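Local coordinates for protein putative eukaryotic translation initiation factor eIF-4E (Leishmania major, PDB 5WB5) that probably binds the 7-methylguanosine cap of mRNA, including the trypanosomatid cap 4, and serves as a translation initiation factor of the eIF4E family, at residues K66-L71 / T132-A137; Y77-E82 / T165-S170; W100-I105 / K173-L178; E161-G166 / W181-S186. All coordinates share one frame; numbering follows the deposited sequence.

Interaction 1 of 4, residues K66-L71 / T132-A137; sequences KPLHAL and TDLDKA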
loop_
_atom_site.group_PDB
_atom_site.type_symbol
_atom_site.label_atom_id
_atom_site.label_comp_id
_atom_site.label_asym_id
_atom_site.label_seq_id
_atom_site.Cartn_x
_atom_site.Cartn_y
_atom_site.Cartn_z
ATOM N N LYS A 66 7.818 -1.217 8.278
ATOM C CA LYS A 66 8.760 -2.326 8.306
ATOM C C LYS A 66 8.887 -2.932 6.910
ATOM O O LYS A 66 7.883 -3.081 6.205
ATOM C CB LYS A 66 8.303 -3.397 9.293
ATOM C CG LYS A 66 8.194 -2.914 10.741
ATOM C CD LYS A 66 9.560 -2.709 11.378
ATOM C CE LYS A 66 9.443 -2.098 12.770
ATOM N NZ LYS A 66 8.576 -2.901 13.674
ATOM N N PRO A 67 10.094 -3.273 6.462
ATOM C CA PRO A 67 10.229 -3.905 5.147
ATOM C C PRO A 67 9.596 -5.285 5.128
ATOM O O PRO A 67 9.513 -5.975 6.147
ATOM C CB PRO A 67 11.746 -3.981 4.940
ATOM C CG PRO A 67 12.317 -3.958 6.301
ATOM C CD PRO A 67 11.398 -3.099 7.122
ATOM N N LEU A 68 9.145 -5.683 3.939
ATOM C CA LEU A 68 8.515 -6.987 3.787
ATOM C C LEU A 68 9.516 -8.115 3.993
ATOM O O LEU A 68 9.144 -9.191 4.471
ATOM C CB LEU A 68 7.869 -7.092 2.408
ATOM C CG LEU A 68 6.972 -5.914 2.020
ATOM C CD1 LEU A 68 6.546 -6.035 0.572
ATOM C CD2 LEU A 68 5.759 -5.833 2.931
ATOM N N HIS A 69 10.786 -7.887 3.648
ATOM C CA HIS A 69 11.807 -8.908 3.853
ATOM C C HIS A 69 11.911 -9.308 5.317
ATOM O O HIS A 69 12.252 -10.456 5.623
ATOM C CB HIS A 69 13.157 -8.400 3.347
ATOM C CG HIS A 69 14.309 -9.289 3.697
ATOM N ND1 HIS A 69 14.212 -10.664 3.710
ATOM C CD2 HIS A 69 15.584 -8.998 4.045
ATOM C CE1 HIS A 69 15.379 -11.182 4.052
ATOM N NE2 HIS A 69 16.229 -10.192 4.260
ATOM N N ALA A 70 11.623 -8.384 6.230
ATOM C CA ALA A 70 11.678 -8.648 7.660
ATOM C C ALA A 70 10.304 -8.766 8.299
ATOM O O ALA A 70 10.216 -8.978 9.512
ATOM C CB ALA A 70 12.474 -7.545 8.366
ATOM N N LEU A 71 9.234 -8.650 7.521
ATOM C CA LEU A 71 7.892 -8.670 8.071
ATOM C C LEU A 71 7.485 -10.095 8.441
ATOM O O LEU A 71 8.057 -11.080 7.966
ATOM C CB LEU A 71 6.902 -8.072 7.070
ATOM C CG LEU A 71 5.497 -7.756 7.580
ATOM C CD1 LEU A 71 5.549 -6.768 8.734
ATOM C CD2 LEU A 71 4.643 -7.208 6.447
ATOM N N THR A 132 15.347 -5.639 -1.020
ATOM C CA THR A 132 14.976 -6.726 -1.906
ATOM C C THR A 132 14.093 -6.204 -3.037
ATOM O O THR A 132 13.470 -5.144 -2.937
ATOM C CB THR A 132 14.242 -7.821 -1.133
ATOM O OG1 THR A 132 13.012 -7.299 -0.614
ATOM C CG2 THR A 132 15.103 -8.328 0.019
ATOM N N ASP A 133 14.057 -6.964 -4.134
ATOM C CA ASP A 133 13.180 -6.608 -5.243
ATOM C C ASP A 133 11.727 -6.531 -4.797
ATOM O O ASP A 133 10.954 -5.727 -5.332
ATOM C CB ASP A 133 13.338 -7.617 -6.380
ATOM C CG ASP A 133 14.689 -7.520 -7.063
ATOM O OD1 ASP A 133 15.205 -6.392 -7.215
ATOM O OD2 ASP A 133 15.239 -8.574 -7.447
ATOM N N LEU A 134 11.335 -7.346 -3.817
ATOM C CA LEU A 134 9.972 -7.280 -3.297
ATOM C C LEU A 134 9.707 -5.937 -2.624
ATOM O O LEU A 134 8.677 -5.295 -2.873
ATOM C CB LEU A 134 9.735 -8.432 -2.320
ATOM C CG LEU A 134 8.350 -8.515 -1.679
ATOM C CD1 LEU A 134 7.287 -8.770 -2.728
ATOM C CD2 LEU A 134 8.334 -9.598 -0.618
ATOM N N ASP A 135 10.617 -5.500 -1.751
ATOM C CA ASP A 135 10.461 -4.189 -1.132
ATOM C C ASP A 135 10.451 -3.091 -2.187
ATOM O O ASP A 135 9.670 -2.137 -2.093
ATOM C CB ASP A 135 11.578 -3.945 -0.118
ATOM C CG ASP A 135 11.516 -4.892 1.063
ATOM O OD1 ASP A 135 10.401 -5.169 1.561
ATOM O OD2 ASP A 135 12.593 -5.357 1.498
ATOM N N LYS A 136 11.319 -3.205 -3.198
ATOM C CA LYS A 136 11.380 -2.183 -4.238
ATOM C C LYS A 136 10.066 -2.098 -5.004
ATOM O O LYS A 136 9.586 -0.998 -5.304
ATOM C CB LYS A 136 12.535 -2.472 -5.197
ATOM C CG LYS A 136 13.921 -2.280 -4.590
ATOM C CD LYS A 136 15.007 -2.738 -5.552
ATOM C CE LYS A 136 16.391 -2.609 -4.938
ATOM N NZ LYS A 136 17.436 -3.250 -5.787
ATOM N N ALA A 137 9.467 -3.247 -5.328
ATOM C CA ALA A 137 8.189 -3.241 -6.033
ATOM C C ALA A 137 7.079 -2.685 -5.152
ATOM O O ALA A 137 6.204 -1.951 -5.628
ATOM C CB ALA A 137 7.848 -4.654 -6.503
#

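Interaction 2 of 4, residues Y77-E82 / T165-S170; sequences YHFFQE and TGIVMS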
loop_
_atom_site.group_PDB
_atom_site.type_symbol
_atom_site.label_atom_id
_atom_site.label_comp_id
_atom_site.label_asym_id
_atom_site.label_seq_id
_atom_site.Cartn_x
_atom_site.Cartn_y
_atom_site.Cartn_z
ATOM N N TYR A 77 -0.238 -5.398 4.862
ATOM C CA TYR A 77 -0.332 -3.950 4.733
ATOM C C TYR A 77 -1.518 -3.612 3.840
ATOM O O TYR A 77 -1.668 -4.186 2.757
ATOM C CB TYR A 77 0.938 -3.355 4.110
ATOM C CG TYR A 77 2.139 -3.201 5.020
ATOM C CD1 TYR A 77 2.017 -2.657 6.294
ATOM C CD2 TYR A 77 3.405 -3.585 4.593
ATOM C CE1 TYR A 77 3.121 -2.512 7.118
ATOM C CE2 TYR A 77 4.513 -3.444 5.408
ATOM C CZ TYR A 77 4.366 -2.906 6.668
ATOM O OH TYR A 77 5.469 -2.766 7.480
ATOM N N HIS A 78 -2.349 -2.680 4.291
ATOM C CA HIS A 78 -3.409 -2.109 3.475
ATOM C C HIS A 78 -3.133 -0.622 3.330
ATOM O O HIS A 78 -2.644 0.013 4.266
ATOM C CB HIS A 78 -4.796 -2.321 4.100
ATOM C CG HIS A 78 -5.037 -3.715 4.590
ATOM N ND1 HIS A 78 -5.824 -4.618 3.909
ATOM C CD2 HIS A 78 -4.601 -4.359 5.700
ATOM C CE1 HIS A 78 -5.859 -5.759 4.575
ATOM N NE2 HIS A 78 -5.126 -5.629 5.665
ATOM N N PHE A 79 -3.447 -0.064 2.166
ATOM C CA PHE A 79 -3.186 1.347 1.889
ATOM C C PHE A 79 -4.340 1.835 1.023
ATOM O O PHE A 79 -4.379 1.545 -0.175
ATOM C CB PHE A 79 -1.839 1.524 1.197
ATOM C CG PHE A 79 -1.400 2.953 1.066
ATOM C CD1 PHE A 79 -0.898 3.639 2.157
ATOM C CD2 PHE A 79 -1.470 3.603 -0.156
ATOM C CE1 PHE A 79 -0.486 4.953 2.036
ATOM C CE2 PHE A 79 -1.061 4.913 -0.283
ATOM C CZ PHE A 79 -0.566 5.589 0.814
ATOM N N PHE A 80 -5.285 2.552 1.632
ATOM C CA PHE A 80 -6.542 2.878 0.965
ATOM C C PHE A 80 -6.859 4.356 1.111
ATOM O O PHE A 80 -6.453 5.000 2.080
ATOM C CB PHE A 80 -7.708 2.053 1.529
ATOM C CG PHE A 80 -7.825 0.688 0.923
ATOM C CD1 PHE A 80 -6.857 -0.274 1.160
ATOM C CD2 PHE A 80 -8.901 0.367 0.109
ATOM C CE1 PHE A 80 -6.958 -1.532 0.597
ATOM C CE2 PHE A 80 -9.008 -0.888 -0.456
ATOM C CZ PHE A 80 -8.035 -1.841 -0.210
ATOM N N GLN A 81 -7.600 4.889 0.138
ATOM C CA GLN A 81 -8.019 6.282 0.221
ATOM C C GLN A 81 -8.700 6.542 1.559
ATOM O O GLN A 81 -9.370 5.669 2.120
ATOM C CB GLN A 81 -8.967 6.635 -0.929
ATOM C CG GLN A 81 -9.605 8.012 -0.790
ATOM C CD GLN A 81 -10.313 8.464 -2.051
ATOM O OE1 GLN A 81 -10.245 7.802 -3.087
ATOM N NE2 GLN A 81 -10.994 9.603 -1.972
ATOM N N GLU A 82 -8.516 7.752 2.079
ATOM C CA GLU A 82 -9.117 8.101 3.359
ATOM C C GLU A 82 -10.635 8.003 3.268
ATOM O O GLU A 82 -11.241 8.388 2.264
ATOM C CB GLU A 82 -8.704 9.510 3.781
ATOM C CG GLU A 82 -9.038 9.831 5.229
ATOM C CD GLU A 82 -8.482 11.168 5.673
ATOM O OE1 GLU A 82 -8.246 12.033 4.804
ATOM O OE2 GLU A 82 -8.276 11.352 6.891
ATOM N N THR A 165 -9.061 2.456 -5.491
ATOM C CA THR A 165 -9.429 2.757 -4.114
ATOM C C THR A 165 -8.347 2.388 -3.113
ATOM O O THR A 165 -8.266 3.014 -2.047
ATOM C CB THR A 165 -10.721 2.029 -3.731
ATOM O OG1 THR A 165 -10.520 0.612 -3.812
ATOM C CG2 THR A 165 -11.861 2.433 -4.656
ATOM N N GLY A 166 -7.527 1.386 -3.412
ATOM C CA GLY A 166 -6.460 1.048 -2.488
ATOM C C GLY A 166 -5.584 -0.065 -3.016
ATOM O O GLY A 166 -5.733 -0.518 -4.149
ATOM N N ILE A 167 -4.652 -0.495 -2.162
ATOM C CA ILE A 167 -3.746 -1.596 -2.461
ATOM C C ILE A 167 -3.494 -2.382 -1.182
ATOM O O ILE A 167 -3.666 -1.884 -0.068
ATOM C CB ILE A 167 -2.398 -1.129 -3.062
ATOM C CG1 ILE A 167 -1.688 -0.166 -2.110
ATOM C CG2 ILE A 167 -2.617 -0.481 -4.420
ATOM C CD1 ILE A 167 -0.275 0.173 -2.533
ATOM N N VAL A 168 -3.068 -3.628 -1.361
ATOM C CA VAL A 168 -2.850 -4.553 -0.254
ATOM C C VAL A 168 -1.640 -5.416 -0.579
ATOM O O VAL A 168 -1.572 -6.030 -1.647
ATOM C CB VAL A 168 -4.084 -5.445 0.014
ATOM C CG1 VAL A 168 -3.834 -6.375 1.201
ATOM C CG2 VAL A 168 -5.329 -4.602 0.260
ATOM N N MET A 169 -0.686 -5.457 0.343
ATOM C CA MET A 169 0.407 -6.418 0.306
ATOM C C MET A 169 0.139 -7.459 1.383
ATOM O O MET A 169 -0.204 -7.104 2.515
ATOM C CB MET A 169 1.758 -5.732 0.533
ATOM C CG MET A 169 2.925 -6.694 0.658
ATOM S SD MET A 169 3.100 -7.744 -0.799
ATOM C CE MET A 169 4.000 -6.658 -1.895
ATOM N N SER A 170 0.277 -8.734 1.030
ATOM C CA SER A 170 -0.066 -9.835 1.928
ATOM C C SER A 170 1.091 -10.825 1.957
ATOM O O SER A 170 1.349 -11.512 0.964
ATOM C CB SER A 170 -1.357 -10.518 1.478
ATOM O OG SER A 170 -1.845 -11.403 2.471
#

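Interaction 3 of 4, residues W100-I105 / K173-L178; sequences WVNLDI and KYHNRL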
loop_
_atom_site.group_PDB
_atom_site.type_symbol
_atom_site.label_atom_id
_atom_site.label_comp_id
_atom_site.label_asym_id
_atom_site.label_seq_id
_atom_site.Cartn_x
_atom_site.Cartn_y
_atom_site.Cartn_z
ATOM N N TRP A 100 -4.672 -8.777 -8.603
ATOM C CA TRP A 100 -3.597 -9.215 -7.728
ATOM C C TRP A 100 -2.623 -10.118 -8.472
ATOM O O TRP A 100 -2.912 -10.645 -9.550
ATOM C CB TRP A 100 -4.142 -9.936 -6.483
ATOM C CG TRP A 100 -5.042 -11.101 -6.767
ATOM C CD1 TRP A 100 -6.393 -11.066 -6.967
ATOM C CD2 TRP A 100 -4.660 -12.479 -6.862
ATOM N NE1 TRP A 100 -6.873 -12.335 -7.185
ATOM C CE2 TRP A 100 -5.828 -13.221 -7.124
ATOM C CE3 TRP A 100 -3.441 -13.156 -6.751
ATOM C CZ2 TRP A 100 -5.814 -14.606 -7.282
ATOM C CZ3 TRP A 100 -3.430 -14.532 -6.909
ATOM C CH2 TRP A 100 -4.607 -15.240 -7.170
ATOM N N VAL A 101 -1.444 -10.262 -7.867
ATOM C CA VAL A 101 -0.354 -11.070 -8.394
ATOM C C VAL A 101 0.367 -11.737 -7.229
ATOM O O VAL A 101 0.413 -11.205 -6.115
ATOM C CB VAL A 101 0.644 -10.231 -9.223
ATOM C CG1 VAL A 101 -0.048 -9.593 -10.417
ATOM C CG2 VAL A 101 1.298 -9.162 -8.358
ATOM N N ASN A 102 0.947 -12.906 -7.501
ATOM C CA ASN A 102 1.699 -13.677 -6.513
ATOM C C ASN A 102 3.185 -13.545 -6.831
ATOM O O ASN A 102 3.681 -14.152 -7.784
ATOM C CB ASN A 102 1.273 -15.143 -6.510
ATOM C CG ASN A 102 -0.179 -15.333 -6.118
ATOM O OD1 ASN A 102 -0.798 -14.443 -5.538
ATOM N ND2 ASN A 102 -0.728 -16.502 -6.428
ATOM N N LEU A 103 3.889 -12.747 -6.037
ATOM C CA LEU A 103 5.337 -12.675 -6.089
ATOM C C LEU A 103 5.930 -13.763 -5.198
ATOM O O LEU A 103 5.232 -14.404 -4.409
ATOM C CB LEU A 103 5.814 -11.297 -5.637
ATOM C CG LEU A 103 4.976 -10.116 -6.136
ATOM C CD1 LEU A 103 5.400 -8.831 -5.447
ATOM C CD2 LEU A 103 5.083 -9.985 -7.652
ATOM N N ASP A 104 7.240 -13.954 -5.308
ATOM C CA ASP A 104 7.936 -14.980 -4.549
ATOM C C ASP A 104 8.951 -14.338 -3.612
ATOM O O ASP A 104 9.307 -13.165 -3.756
ATOM C CB ASP A 104 8.625 -15.980 -5.484
ATOM C CG ASP A 104 7.654 -16.631 -6.454
ATOM O OD1 ASP A 104 6.497 -16.894 -6.059
ATOM O OD2 ASP A 104 8.043 -16.871 -7.617
ATOM N N ILE A 105 9.404 -15.123 -2.638
ATOM C CA ILE A 105 10.331 -14.633 -1.623
ATOM C C ILE A 105 11.566 -14.022 -2.276
ATOM O O ILE A 105 12.245 -13.187 -1.677
ATOM C CB ILE A 105 10.731 -15.760 -0.648
ATOM C CG1 ILE A 105 11.610 -15.218 0.486
ATOM C CG2 ILE A 105 11.449 -16.884 -1.387
ATOM C CD1 ILE A 105 10.913 -14.214 1.394
ATOM N N LYS A 173 2.816 -17.769 3.231
ATOM C CA LYS A 173 3.825 -18.784 3.517
ATOM C C LYS A 173 4.808 -18.923 2.362
ATOM O O LYS A 173 6.025 -18.801 2.543
ATOM C CB LYS A 173 3.142 -20.121 3.802
ATOM C CG LYS A 173 2.176 -20.080 4.971
ATOM C CD LYS A 173 1.303 -21.326 5.029
ATOM C CE LYS A 173 0.352 -21.420 3.840
ATOM N NZ LYS A 173 -0.452 -20.178 3.650
ATOM N N TYR A 174 4.295 -19.196 1.164
ATOM C CA TYR A 174 5.127 -19.380 -0.019
ATOM C C TYR A 174 5.127 -18.168 -0.939
ATOM O O TYR A 174 6.172 -17.822 -1.500
ATOM C CB TYR A 174 4.659 -20.609 -0.804
ATOM C CG TYR A 174 4.647 -21.887 0.006
ATOM C CD1 TYR A 174 5.827 -22.572 0.274
ATOM C CD2 TYR A 174 3.458 -22.412 0.498
ATOM C CE1 TYR A 174 5.822 -23.743 1.013
ATOM C CE2 TYR A 174 3.443 -23.582 1.238
ATOM C CZ TYR A 174 4.628 -24.244 1.492
ATOM O OH TYR A 174 4.623 -25.408 2.226
ATOM N N HIS A 175 3.984 -17.513 -1.105
ATOM C CA HIS A 175 3.843 -16.393 -2.021
ATOM C C HIS A 175 3.753 -15.083 -1.246
ATOM O O HIS A 175 3.749 -15.048 -0.013
ATOM C CB HIS A 175 2.610 -16.577 -2.908
ATOM C CG HIS A 175 2.605 -17.861 -3.676
ATOM N ND1 HIS A 175 2.175 -19.053 -3.133
ATOM C CD2 HIS A 175 2.977 -18.141 -4.948
ATOM C CE1 HIS A 175 2.282 -20.011 -4.036
ATOM N NE2 HIS A 175 2.767 -19.483 -5.146
ATOM N N ASN A 176 3.691 -13.991 -2.002
ATOM C CA ASN A 176 3.445 -12.659 -1.461
ATOM C C ASN A 176 2.460 -11.993 -2.407
ATOM O O ASN A 176 2.794 -11.733 -3.566
ATOM C CB ASN A 176 4.740 -11.854 -1.341
ATOM C CG ASN A 176 5.692 -12.429 -0.302
ATOM O OD1 ASN A 176 5.273 -12.830 0.785
ATOM N ND2 ASN A 176 6.978 -12.480 -0.636
ATOM N N ARG A 177 1.242 -11.751 -1.938
ATOM C CA ARG A 177 0.171 -11.292 -2.811
ATOM C C ARG A 177 0.116 -9.771 -2.820
ATOM O O ARG A 177 -0.154 -9.148 -1.788
ATOM C CB ARG A 177 -1.178 -11.868 -2.380
ATOM C CG ARG A 177 -1.294 -13.363 -2.587
ATOM C CD ARG A 177 -2.738 -13.787 -2.776
ATOM N NE ARG A 177 -2.857 -15.211 -3.074
ATOM C CZ ARG A 177 -4.009 -15.831 -3.310
ATOM N NH1 ARG A 177 -5.148 -15.153 -3.285
ATOM N NH2 ARG A 177 -4.021 -17.131 -3.571
ATOM N N LEU A 178 0.383 -9.184 -3.979
ATOM C CA LEU A 178 0.110 -7.774 -4.209
ATOM C C LEU A 178 -1.271 -7.650 -4.834
ATOM O O LEU A 178 -1.656 -8.475 -5.662
ATOM C CB LEU A 178 1.164 -7.161 -5.130
ATOM C CG LEU A 178 0.936 -5.709 -5.538
ATOM C CD1 LEU A 178 0.997 -4.788 -4.345
ATOM C CD2 LEU A 178 1.960 -5.299 -6.573
#

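Interaction 4 of 4, residues E161-G166 / W181-S186; sequences EPFVTG and WVSDAS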
loop_
_atom_site.group_PDB
_atom_site.type_symbol
_atom_site.label_atom_id
_atom_site.label_comp_id
_atom_site.label_asym_id
_atom_site.label_seq_id
_atom_site.Cartn_x
_atom_site.Cartn_y
_atom_site.Cartn_z
ATOM N N GLU A 161 -14.970 10.511 -10.940
ATOM C CA GLU A 161 -14.746 9.695 -9.752
ATOM C C GLU A 161 -13.450 8.901 -9.895
ATOM O O GLU A 161 -12.975 8.690 -11.011
ATOM C CB GLU A 161 -15.926 8.759 -9.522
ATOM N N PRO A 162 -12.875 8.466 -8.776
ATOM C CA PRO A 162 -11.636 7.688 -8.843
ATOM C C PRO A 162 -11.898 6.227 -9.168
ATOM O O PRO A 162 -12.960 5.675 -8.869
ATOM C CB PRO A 162 -11.052 7.841 -7.434
ATOM C CG PRO A 162 -12.246 7.989 -6.566
ATOM C CD PRO A 162 -13.291 8.712 -7.383
ATOM N N PHE A 163 -10.900 5.603 -9.790
ATOM C CA PHE A 163 -10.970 4.197 -10.169
ATOM C C PHE A 163 -10.223 3.287 -9.206
ATOM O O PHE A 163 -10.693 2.185 -8.915
ATOM C CB PHE A 163 -10.413 4.006 -11.584
ATOM C CG PHE A 163 -10.301 2.569 -12.003
ATOM C CD1 PHE A 163 -11.435 1.790 -12.167
ATOM C CD2 PHE A 163 -9.063 1.998 -12.244
ATOM C CE1 PHE A 163 -11.334 0.466 -12.556
ATOM C CE2 PHE A 163 -8.958 0.676 -12.635
ATOM C CZ PHE A 163 -10.094 -0.090 -12.791
ATOM N N VAL A 164 -9.074 3.724 -8.706
ATOM C CA VAL A 164 -8.298 2.953 -7.742
ATOM C C VAL A 164 -8.677 3.408 -6.341
ATOM O O VAL A 164 -8.631 4.606 -6.032
ATOM C CB VAL A 164 -6.791 3.123 -7.994
ATOM C CG1 VAL A 164 -5.973 2.428 -6.911
ATOM C CG2 VAL A 164 -6.428 2.580 -9.365
ATOM N N THR A 165 -9.061 2.456 -5.491
ATOM C CA THR A 165 -9.429 2.757 -4.114
ATOM C C THR A 165 -8.347 2.388 -3.113
ATOM O O THR A 165 -8.266 3.014 -2.047
ATOM C CB THR A 165 -10.721 2.029 -3.731
ATOM O OG1 THR A 165 -10.520 0.612 -3.812
ATOM C CG2 THR A 165 -11.861 2.433 -4.656
ATOM N N GLY A 166 -7.527 1.386 -3.412
ATOM C CA GLY A 166 -6.460 1.048 -2.488
ATOM C C GLY A 166 -5.584 -0.065 -3.016
ATOM O O GLY A 166 -5.733 -0.518 -4.149
ATOM N N TRP A 181 -6.980 -2.758 -5.356
ATOM C CA TRP A 181 -8.430 -2.743 -5.233
ATOM C C TRP A 181 -8.979 -1.521 -5.958
ATOM O O TRP A 181 -8.670 -0.378 -5.584
ATOM C CB TRP A 181 -8.862 -2.719 -3.766
ATOM C CG TRP A 181 -8.603 -3.986 -3.015
ATOM C CD1 TRP A 181 -7.564 -4.854 -3.193
ATOM C CD2 TRP A 181 -9.407 -4.533 -1.962
ATOM N NE1 TRP A 181 -7.669 -5.905 -2.312
ATOM C CE2 TRP A 181 -8.792 -5.732 -1.546
ATOM C CE3 TRP A 181 -10.584 -4.123 -1.329
ATOM C CZ2 TRP A 181 -9.314 -6.525 -0.527
ATOM C CZ3 TRP A 181 -11.102 -4.912 -0.317
ATOM C CH2 TRP A 181 -10.466 -6.099 0.074
ATOM N N VAL A 182 -9.802 -1.775 -6.977
ATOM C CA VAL A 182 -10.453 -0.734 -7.766
ATOM C C VAL A 182 -11.904 -0.606 -7.315
ATOM O O VAL A 182 -12.318 -1.230 -6.332
ATOM C CB VAL A 182 -10.367 -1.045 -9.273
ATOM C CG1 VAL A 182 -8.917 -1.196 -9.698
ATOM C CG2 VAL A 182 -11.155 -2.305 -9.615
ATOM N N SER A 183 -12.690 0.193 -8.041
ATOM C CA SER A 183 -14.072 0.472 -7.679
ATOM C C SER A 183 -15.090 -0.021 -8.696
ATOM O O SER A 183 -16.211 -0.354 -8.306
ATOM C CB SER A 183 -14.278 1.983 -7.484
ATOM O OG SER A 183 -14.043 2.692 -8.687
ATOM N N ASP A 184 -14.738 -0.076 -9.978
ATOM C CA ASP A 184 -15.659 -0.482 -11.038
ATOM C C ASP A 184 -15.099 -1.731 -11.709
ATOM O O ASP A 184 -14.118 -1.654 -12.456
ATOM C CB ASP A 184 -15.857 0.646 -12.051
ATOM C CG ASP A 184 -16.879 0.301 -13.121
ATOM O OD1 ASP A 184 -18.077 0.177 -12.791
ATOM O OD2 ASP A 184 -16.483 0.160 -14.297
ATOM N N ALA A 185 -15.722 -2.879 -11.441
ATOM C CA ALA A 185 -15.290 -4.136 -12.036
ATOM C C ALA A 185 -15.699 -4.274 -13.496
ATOM O O ALA A 185 -15.204 -5.178 -14.176
ATOM C CB ALA A 185 -15.854 -5.312 -11.238
ATOM N N SER A 186 -16.584 -3.410 -13.991
ATOM C CA SER A 186 -17.050 -3.492 -15.369
ATOM C C SER A 186 -16.126 -2.788 -16.352
ATOM O O SER A 186 -16.187 -3.079 -17.553
ATOM C CB SER A 186 -18.455 -2.893 -15.484
ATOM O OG SER A 186 -18.471 -1.535 -15.077
#

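Interaction 1 of 4, residues K66-L71 / T132-A137
The carboxylate of Asp135 grips the loop 66-71 through one oxygen. Leu68 N donates to Asp135 OD1 at 2.7 Å, on the syn lone pair, though the bond is bent to 132° at the hydrogen. Leu68 CB also lies against Asp135 OD1. His69 N reaches Asp135 OD1 too, but at 3.4 Å this second bond is weak. The other oxygen, Asp135 OD2, turns back to its own helix, where Thr132 OG1 offers a weak bond at 2.9 Å. Thr132 is the N-cap of helix 133-147. Its OG1 sits between the backbone N and the carbonyl carbon (chi1 64°) and accepts from Asp135 N at 3.2 Å, nearly straight at 169°. The helix start and the loop are thus tied through one buried acid, with amide donors probably stabilising its charge. Apolar packing flanks the carboxylate. Leu68 CD1 meets Leu134 CG at 3.8 Å, the two side chains crossing at about a right angle. At the exposed edge, Thr132 CG2 touches His69 CB at 3.9 Å and comes up obliquely to the imidazole. Leu68 and Leu134 both pack on Met169 of strand 164-171, and another protein chain takes backbone hydrogen bonds with Ala70.

Interaction 2 of 4, residues Y77-E82 / T165-S170
Strands 75-81 and 164-171 run antiparallel in the middle of the eIF4E sheet. Tyr77 with Met169 and Phe79 with Ile167 are the hydrogen-bonded pairs. Gln81 N extends the pattern to Thr165 O at 3.0 Å, nearly along the C=O axis. Phe80 has the most telling side chain. Its CG is anti to the carbonyl carbon (chi1 -83°), which lays the ring back over Gly166. Gly166 CA sits 3.6 Å from the centroid of the Phe80 ring, over the face, in a CH-pi contact. No side chain of Gly166 stands in the way. The ring edge meets Val168 CG2, which is 3.5 Å from Phe80 CE1. Val168 has CG1 anti to the backbone N (chi1 -179°). Both of its methyls come against His78 ND1, with Val168 CG2 oblique to the ring and 3.7 Å from that atom. The residues Phe79 and Ile167 point to the other face. Ile167 CG1 takes the crowded position between N and C (chi1 58°) and meets Phe79 CB at 3.7 Å. Polar ends find partners beyond the pair: Tyr77 OH bonds Lys66 O and Gln81 OE1 bonds Arg25 NH1. The chemistry implies a pairing held by backbone bonds, with apolar and aromatic contacts filling both faces.

Interaction 3 of 4, residues W100-I105 / K173-L178
Four backbone hydrogen bonds hold the firm part of this antiparallel pair. Val101 N gives to Leu178 O at 2.8 Å, and Leu178 N returns a bond to Val101 O. Leu103 and Asn176 exchange the same two bonds. In both of these the donor stands above the carbonyl plane. The face of Val101, Leu103, Asn176 and Leu178 is buried. Val101 CG2 lies 3.8 Å from Leu178 CB, side by side. Leu178 also packs on Trp138 and Val141 of helix 133-147, while Leu103 and Asn176 pack on Leu134.

The solvent side is looser: Arg177 is exposed and Trp100 partly so, though Asn102 beside them remains buried. Arg177 stretches out from CG to NE, and its guanidinium lies flat on the six-membered ring of Trp100. The planes are only 6° apart, and Arg177 CZ is 4.2 Å from the ring centroid, a cation-pi stack. Trp100 CG takes the crowded position between N and C (chi1 55°), and Trp100 NE1 bonds Thr213 OG1. Asn102 OD1 lies alongside the Arg177 chain, 3.2 Å from Arg177 CG. Next comes His175, with CD2 at 3.8 Å from Asn102 CB. Beyond it Asp104 and Ile105 have little hold on the exposed end of the partner strand.

A curved antiparallel sheet with helices packed on one face is the eIF4E fold. Here strand 97-104 pairs with strand 175-182, the second strand of the hairpin that strand 164-171 begins.

Interaction 4 of 4, residues E161-G166 / W181-S186
A classic beta bulge marks the open end of the hairpin formed by strands 164-171 and 175-182. Thr165 and Gly166 both face Trp181, so the register shifts by one residue. Trp181 O takes two backbone donors, both in its carbonyl plane. Thr165 N is 2.9 Å from Trp181 O, and Gly166 N is 3.0 Å from the same oxygen. The return bond runs from Trp181 N to Gly166 O at 2.8 Å, with the donor above the carbonyl plane. Thr165 OG1 also lies close to Trp181 O, and has Asn93 OD1 as a further partner. Thr165 CG2 meets Ser183 CB.

Past the pair of Val164 and Val182, toward the open end, both segments become loop, and side chains carry more of the contact. Val182 and Phe163 lie side by side. Phe163 CG is anti to the backbone N (chi1 174°), which brings the ring alongside Val182, one face to its CG1. That methyl carbon, Val182 CG1, is 3.9 Å from the centroid of the Phe163 ring, a CH-pi contact. Asp184 O meets the ring at its edge, 3.5 Å from Phe163 CE1. Ser183 OG, between N and C (chi1 63°), donates to a lone pair of Pro162 O at 3.2 Å. Ser183 N adds a weak bond to Phe163 O.

Around this end, helix 188-200 packs on Phe163 and Val182 through Ile191 and Leu194. Strand 210-214 touches Val182 through Phe212. On the opposite face of the sheet from Val182, Trp181 meets Phe80 of strand 75-81 edge-to-face.

Overall arrangement
Interactions 2, 3 and 4 belong to one antiparallel sheet, and interaction 1 lies at its helix-covered side. Interaction 2 is the core: its centre is about 3 Å from the centre of the chain. The centres of the others are about 13 Å from it, and they are partly buried. Interactions 2 and 4 share Thr165 and Gly166, so the bulge of one borders the ring packing of the other. Interaction 3 joins interaction 2 through Ser170 N and Arg177 O. Interaction 1 touches interactions 2 and 3, yet stays about 12 Å from interaction 4 at the nearest atoms. A carboxylate ties interaction 1. Backbone pairing and apolar packing make interaction 2, a cation-pi stack marks interaction 3, and in interaction 4 one carbonyl takes two backbone donors.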